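Local coordinates for membrane-bound lysozyme inhibitor of C-type lysozyme (Pseudomonas aeruginosa, PDB 3F6Z), which specifically inhibits C-type lysozymes as a lipoprotein of the outer membrane, at residues B[46-49]-B[50-54]. Numbering follows the deposited sequence.
Sequences VPVS and DNSTL
Val46 and Leu54 face each other as an antiparallel hydrogen-bonded pair. Val46 N donates to Leu54 O at 2.8 Å, in the plane of that carbonyl. Leu54 N returns the bond to Val46 O at 2.7 Å, tilted 30° from the carbonyl plane. The CA of Thr53 adds a C-H...O contact to the same Val46 O. Nearer the turn, Ser49 N donates to Ser52 O at 3.2 Å, a long and bent bond with an N-H...O angle of 140°.

This is the turn of a beta hairpin that joins strands 41-49 and 52-59, and Asp50 and Asn51 form the exposed bend. The two strands are neighbours in the antiparallel eight-stranded barrel of the MliC fold. Val46 and Leu54 make the regular pair, and the chain bends at Val48.

Val48 and Leu54 form the apolar pair. Val48 CG1, beside its backbone N (chi1 -62°), meets Leu54 CD1 at 4.1 Å, the two side chains crossing at a slant, and both residues also pack on Tyr72. The other methyl of Val48, CG2, lies between the backbone N and the carbonyl carbon and leans on Ser52 O at 3.2 Å. On the face that carries Pro47 and Thr53, Pro47 CB is in van der Waals contact with Thr53 OG1 at 3.3 Å.

Within the bend, Ser49 OG reaches Asn51 OD1 in a weak hydrogen bond of 3.4 Å. A water hydrogen-bonds to both Ser49 O and Thr53 OG1, bridging the strands; its distance to Thr53 OG1 is 2.8 Å. Ser52 OG hydrogen-bonds to Asp40 of a second subunit.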
ATOM      1  N   VAL B  46       1.306 -14.105   6.829  1.00 15.17           N
ATOM      2  CA  VAL B  46       0.766 -13.819   8.139  1.00 16.38           C
ATOM      3  C   VAL B  46      -0.667 -14.217   8.377  1.00 19.40           C
ATOM      4  O   VAL B  46      -1.544 -13.938   7.564  1.00 17.50           O
ATOM      5  CB  VAL B  46       0.841 -12.303   8.446  1.00 16.46           C
ATOM      6  CG1 VAL B  46       0.361 -12.046   9.857  1.00 16.86           C
ATOM      7  CG2 VAL B  46       2.256 -11.779   8.223  1.00 16.84           C
ATOM      8  N   PRO B  47      -0.923 -14.902   9.497  1.00 23.77           N
ATOM      9  CA  PRO B  47      -2.306 -15.287   9.788  1.00 25.88           C
ATOM     10  C   PRO B  47      -2.908 -14.081  10.520  1.00 27.48           C
ATOM     11  O   PRO B  47      -2.715 -13.901  11.728  1.00 28.87           O
ATOM     12  CB  PRO B  47      -2.150 -16.517  10.684  1.00 25.25           C
ATOM     13  CG  PRO B  47      -0.853 -16.241  11.409  1.00 26.87           C
ATOM     14  CD  PRO B  47       0.031 -15.698  10.296  1.00 25.21           C
ATOM     15  N   VAL B  48      -3.606 -13.234   9.768  1.00 27.17           N
ATOM     16  CA  VAL B  48      -4.220 -12.041  10.333  1.00 28.46           C
ATOM     17  C   VAL B  48      -5.351 -12.419  11.282  1.00 30.07           C
ATOM     18  O   VAL B  48      -5.876 -11.572  12.006  1.00 30.24           O
ATOM     19  CB  VAL B  48      -4.759 -11.111   9.217  1.00 26.99           C
ATOM     20  CG1 VAL B  48      -3.602 -10.651   8.329  1.00 25.19           C
ATOM     21  CG2 VAL B  48      -5.799 -11.835   8.393  1.00 24.88           C
ATOM     22  N   SER B  49      -5.719 -13.698  11.265  1.00 30.91           N
ATOM     23  CA  SER B  49      -6.768 -14.220  12.134  1.00 32.13           C
ATOM     24  C   SER B  49      -6.701 -15.744  12.139  1.00 33.81           C
ATOM     25  O   SER B  49      -5.866 -16.343  11.456  1.00 32.01           O
ATOM     26  CB  SER B  49      -8.159 -13.747  11.677  1.00 30.41           C
ATOM     27  OG  SER B  49      -8.523 -14.301  10.430  1.00 29.70           O
ATOM     28  N   ASP B  50      -7.585 -16.364  12.911  1.00 34.82           N
ATOM     29  CA  ASP B  50      -7.616 -17.811  13.024  1.00 35.79           C
ATOM     30  C   ASP B  50      -7.979 -18.537  11.720  1.00 34.09           C
ATOM     31  O   ASP B  50      -7.548 -19.667  11.499  1.00 34.40           O
ATOM     32  CB  ASP B  50      -8.592 -18.204  14.134  1.00 40.25           C
ATOM     33  CG  ASP B  50      -8.407 -19.634  14.593  1.00 42.70           C
ATOM     34  OD1 ASP B  50      -8.637 -20.556  13.782  1.00 46.52           O
ATOM     35  OD2 ASP B  50      -8.030 -19.838  15.766  1.00 45.56           O
ATOM     36  N   ASN B  51      -8.760 -17.895  10.852  1.00 32.04           N
ATOM     37  CA  ASN B  51      -9.158 -18.524   9.585  1.00 29.09           C
ATOM     38  C   ASN B  51      -8.705 -17.775   8.329  1.00 26.06           C
ATOM     39  O   ASN B  51      -9.152 -18.076   7.222  1.00 24.80           O
ATOM     40  CB  ASN B  51     -10.674 -18.700   9.546  1.00 29.76           C
ATOM     41  CG  ASN B  51     -11.373 -17.831  10.559  1.00 32.48           C
ATOM     42  OD1 ASN B  51     -10.957 -16.698  10.801  1.00 35.14           O
ATOM     43  ND2 ASN B  51     -12.442 -18.349  11.159  1.00 30.32           N
ATOM     44  N   SER B  52      -7.819 -16.802   8.494  1.00 23.36           N
ATOM     45  CA  SER B  52      -7.337 -16.051   7.346  1.00 22.07           C
ATOM     46  C   SER B  52      -5.846 -15.762   7.447  1.00 20.86           C
ATOM     47  O   SER B  52      -5.399 -15.053   8.345  1.00 19.56           O
ATOM     48  CB  SER B  52      -8.117 -14.745   7.204  1.00 22.92           C
ATOM     49  OG  SER B  52      -7.783 -14.105   5.986  1.00 24.75           O
ATOM     50  N   THR B  53      -5.085 -16.341   6.525  1.00 21.53           N
ATOM     51  CA  THR B  53      -3.637 -16.166   6.467  1.00 20.21           C
ATOM     52  C   THR B  53      -3.312 -15.561   5.113  1.00 20.19           C
ATOM     53  O   THR B  53      -3.643 -16.135   4.072  1.00 20.08           O
ATOM     54  CB  THR B  53      -2.915 -17.510   6.615  1.00 17.97           C
ATOM     55  OG1 THR B  53      -3.165 -18.032   7.920  1.00 18.81           O
ATOM     56  CG2 THR B  53      -1.427 -17.347   6.414  1.00 17.65           C
ATOM     57  N   LEU B  54      -2.654 -14.407   5.137  1.00 19.28           N
ATOM     58  CA  LEU B  54      -2.327 -13.676   3.922  1.00 17.33           C
ATOM     59  C   LEU B  54      -0.863 -13.639   3.540  1.00 16.70           C
ATOM     60  O   LEU B  54       0.009 -13.601   4.397  1.00 18.09           O
ATOM     61  CB  LEU B  54      -2.818 -12.235   4.048  1.00 16.27           C
ATOM     62  CG  LEU B  54      -4.304 -12.026   4.357  1.00 20.13           C
ATOM     63  CD1 LEU B  54      -4.591 -10.530   4.401  1.00 20.73           C
ATOM     64  CD2 LEU B  54      -5.166 -12.705   3.308  1.00 17.95           C
TER
HETATM   65  O   HOH W   1      -5.207 -18.214   9.896  1.00 30.72           O